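Local coordinates for protein 6-pyruvoyl tetrahydropterin synthase (Plasmodium falciparum, PDB 1Y13) that belongs to the 6-pyruvoyl tetrahydropterin synthase family and binds a zinc ion and biopterin, at residues 99-104 against 108-113. Residues are numbered along the deposited sequence; the frame is centred on the assembly and turned at random.
Sequences LKFENV and IKIICE
I108 begins the pairing by laying its CA hydrogen against E102 O, which also accepts a bond from K109 N, 2.8 Å away. K109 O takes E102 N in return, completing an antiparallel hydrogen-bonded pair, and the two side chains run side by side. With CG anti to the backbone N (chi1 -166°), the K109 chain is sent alongside E102, and its aliphatic CD comes 3.2 Å from E102 OE1. K109 NZ stops 4.2 Å from E102 OE1, too far for a salt bridge, and has a weak, long ion pair with E117. I110, on the other face, forms the non-hydrogen-bonded pair with F101 and sets CG1 at the edge of its ring, 4.1 Å from F101 CD1; I110 CG2 meets L99 CD2 at 3.8 Å. F90 and L92 of strand 90-93 pack here, and L99 also touches F38 and A40 of strand 21-41. I111 makes the second hydrogen-bonded pair, with K100: K100 N to I111 O and I111 N to K100 O, both 2.9 Å, nearly straight and in the carbonyl planes. I111 CD1 reaches obliquely across to the E102 carboxylate, 3.4 Å from E102 OE2. C112 finishes the apolar row, SG 3.7 Å from L99 CD2. This is an antiparallel beta hairpin, extended by strand 117-121 into a small three-stranded meander.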
loop_
_atom_site.group_PDB
_atom_site.type_symbol
_atom_site.label_atom_id
_atom_site.label_comp_id
_atom_site.label_asym_id
_atom_site.label_seq_id
_atom_site.Cartn_x
_atom_site.Cartn_y
_atom_site.Cartn_z
ATOM N N LEU A 99 -1.334 -29.080 25.060
ATOM C CA LEU A 99 -0.237 -28.506 25.846
ATOM C C LEU A 99 -0.522 -28.658 27.328
ATOM O O LEU A 99 -1.668 -28.535 27.751
ATOM C CB LEU A 99 -0.021 -27.024 25.485
ATOM C CG LEU A 99 0.292 -26.659 24.036
ATOM C CD1 LEU A 99 0.178 -25.154 23.793
ATOM C CD2 LEU A 99 1.659 -27.188 23.627
ATOM N N LYS A 100 0.503 -28.976 28.114
ATOM C CA LYS A 100 0.356 -28.977 29.574
ATOM C C LYS A 100 1.091 -27.765 30.137
ATOM O O LYS A 100 2.181 -27.424 29.682
ATOM C CB LYS A 100 0.855 -30.283 30.200
ATOM C CG LYS A 100 0.412 -30.504 31.643
ATOM C CD LYS A 100 1.366 -29.871 32.693
ATOM C CE LYS A 100 0.884 -30.017 34.187
ATOM N NZ LYS A 100 -0.373 -29.189 34.581
ATOM N N PHE A 101 0.472 -27.082 31.088
ATOM C CA PHE A 101 1.052 -25.856 31.604
ATOM C C PHE A 101 1.407 -26.047 33.066
ATOM O O PHE A 101 0.653 -26.650 33.823
ATOM C CB PHE A 101 0.088 -24.690 31.457
ATOM C CG PHE A 101 -0.417 -24.459 30.058
ATOM C CD1 PHE A 101 0.390 -23.870 29.095
ATOM C CD2 PHE A 101 -1.724 -24.797 29.716
ATOM C CE1 PHE A 101 -0.089 -23.633 27.795
ATOM C CE2 PHE A 101 -2.210 -24.562 28.432
ATOM C CZ PHE A 101 -1.397 -23.948 27.476
ATOM N N GLU A 102 2.572 -25.560 33.457
ATOM C CA GLU A 102 2.977 -25.605 34.852
ATOM C C GLU A 102 3.435 -24.211 35.216
ATOM O O GLU A 102 3.912 -23.470 34.373
ATOM C CB GLU A 102 4.100 -26.626 35.071
ATOM C CG GLU A 102 3.699 -28.030 34.602
ATOM C CD GLU A 102 4.825 -29.068 34.634
ATOM O OE1 GLU A 102 6.019 -28.688 34.657
ATOM O OE2 GLU A 102 4.501 -30.280 34.627
ATOM N N ASN A 103 3.252 -23.832 36.466
ATOM C CA ASN A 103 3.669 -22.524 36.884
ATOM C C ASN A 103 4.549 -22.762 38.071
ATOM O O ASN A 103 4.055 -23.089 39.135
ATOM C CB ASN A 103 2.454 -21.663 37.256
ATOM C CG ASN A 103 2.838 -20.329 37.883
ATOM O OD1 ASN A 103 3.951 -19.827 37.709
ATOM N ND2 ASN A 103 1.900 -19.742 38.619
ATOM N N VAL A 104 5.857 -22.644 37.896
ATOM C CA VAL A 104 6.749 -22.885 39.035
ATOM C C VAL A 104 7.698 -21.703 39.220
ATOM O O VAL A 104 8.319 -21.225 38.252
ATOM C CB VAL A 104 7.478 -24.252 38.929
ATOM C CG1 VAL A 104 8.145 -24.441 37.550
ATOM C CG2 VAL A 104 8.466 -24.432 40.069
ATOM N N ILE A 108 6.311 -19.838 33.597
ATOM C CA ILE A 108 5.367 -20.767 33.051
ATOM C C ILE A 108 6.119 -21.751 32.174
ATOM O O ILE A 108 6.846 -21.343 31.279
ATOM C CB ILE A 108 4.308 -20.004 32.252
ATOM C CG1 ILE A 108 3.423 -19.225 33.234
ATOM C CG2 ILE A 108 3.460 -20.952 31.394
ATOM C CD1 ILE A 108 2.672 -18.101 32.630
ATOM N N LYS A 109 5.949 -23.038 32.458
ATOM C CA LYS A 109 6.514 -24.108 31.649
ATOM C C LYS A 109 5.419 -24.663 30.751
ATOM O O LYS A 109 4.298 -24.859 31.198
ATOM C CB LYS A 109 7.030 -25.240 32.524
ATOM C CG LYS A 109 7.925 -26.231 31.776
ATOM C CD LYS A 109 8.233 -27.445 32.662
ATOM C CE LYS A 109 9.645 -27.934 32.432
ATOM N NZ LYS A 109 9.971 -29.042 33.406
ATOM N N ILE A 110 5.738 -24.902 29.485
ATOM C CA ILE A 110 4.803 -25.528 28.570
ATOM C C ILE A 110 5.401 -26.844 28.108
ATOM O O ILE A 110 6.496 -26.874 27.578
ATOM C CB ILE A 110 4.547 -24.701 27.292
ATOM C CG1 ILE A 110 4.123 -23.274 27.603
ATOM C CG2 ILE A 110 3.492 -25.354 26.430
ATOM C CD1 ILE A 110 3.903 -22.492 26.326
ATOM N N ILE A 111 4.650 -27.924 28.268
ATOM C CA ILE A 111 5.107 -29.235 27.823
ATOM C C ILE A 111 4.216 -29.709 26.675
ATOM O O ILE A 111 2.981 -29.762 26.807
ATOM C CB ILE A 111 5.079 -30.226 28.994
ATOM C CG1 ILE A 111 5.974 -29.699 30.120
ATOM C CG2 ILE A 111 5.530 -31.604 28.547
ATOM C CD1 ILE A 111 5.783 -30.384 31.450
ATOM N N CYS A 112 4.840 -30.026 25.543
ATOM C CA CYS A 112 4.119 -30.499 24.359
ATOM C C CYS A 112 3.937 -31.997 24.362
ATOM O O CYS A 112 4.529 -32.695 25.176
ATOM C CB CYS A 112 4.828 -30.087 23.079
ATOM S SG CYS A 112 5.148 -28.316 23.011
ATOM N N GLU A 113 3.098 -32.473 23.436
ATOM C CA GLU A 113 2.815 -33.903 23.242
ATOM C C GLU A 113 4.076 -34.733 22.982
ATOM O O GLU A 113 4.193 -35.875 23.467
ATOM C CB GLU A 113 1.900 -34.103 22.039
ATOM C CG GLU A 113 0.432 -33.859 22.237
ATOM C CD GLU A 113 -0.397 -34.304 21.007
ATOM O OE1 GLU A 113 -0.155 -33.800 19.872
#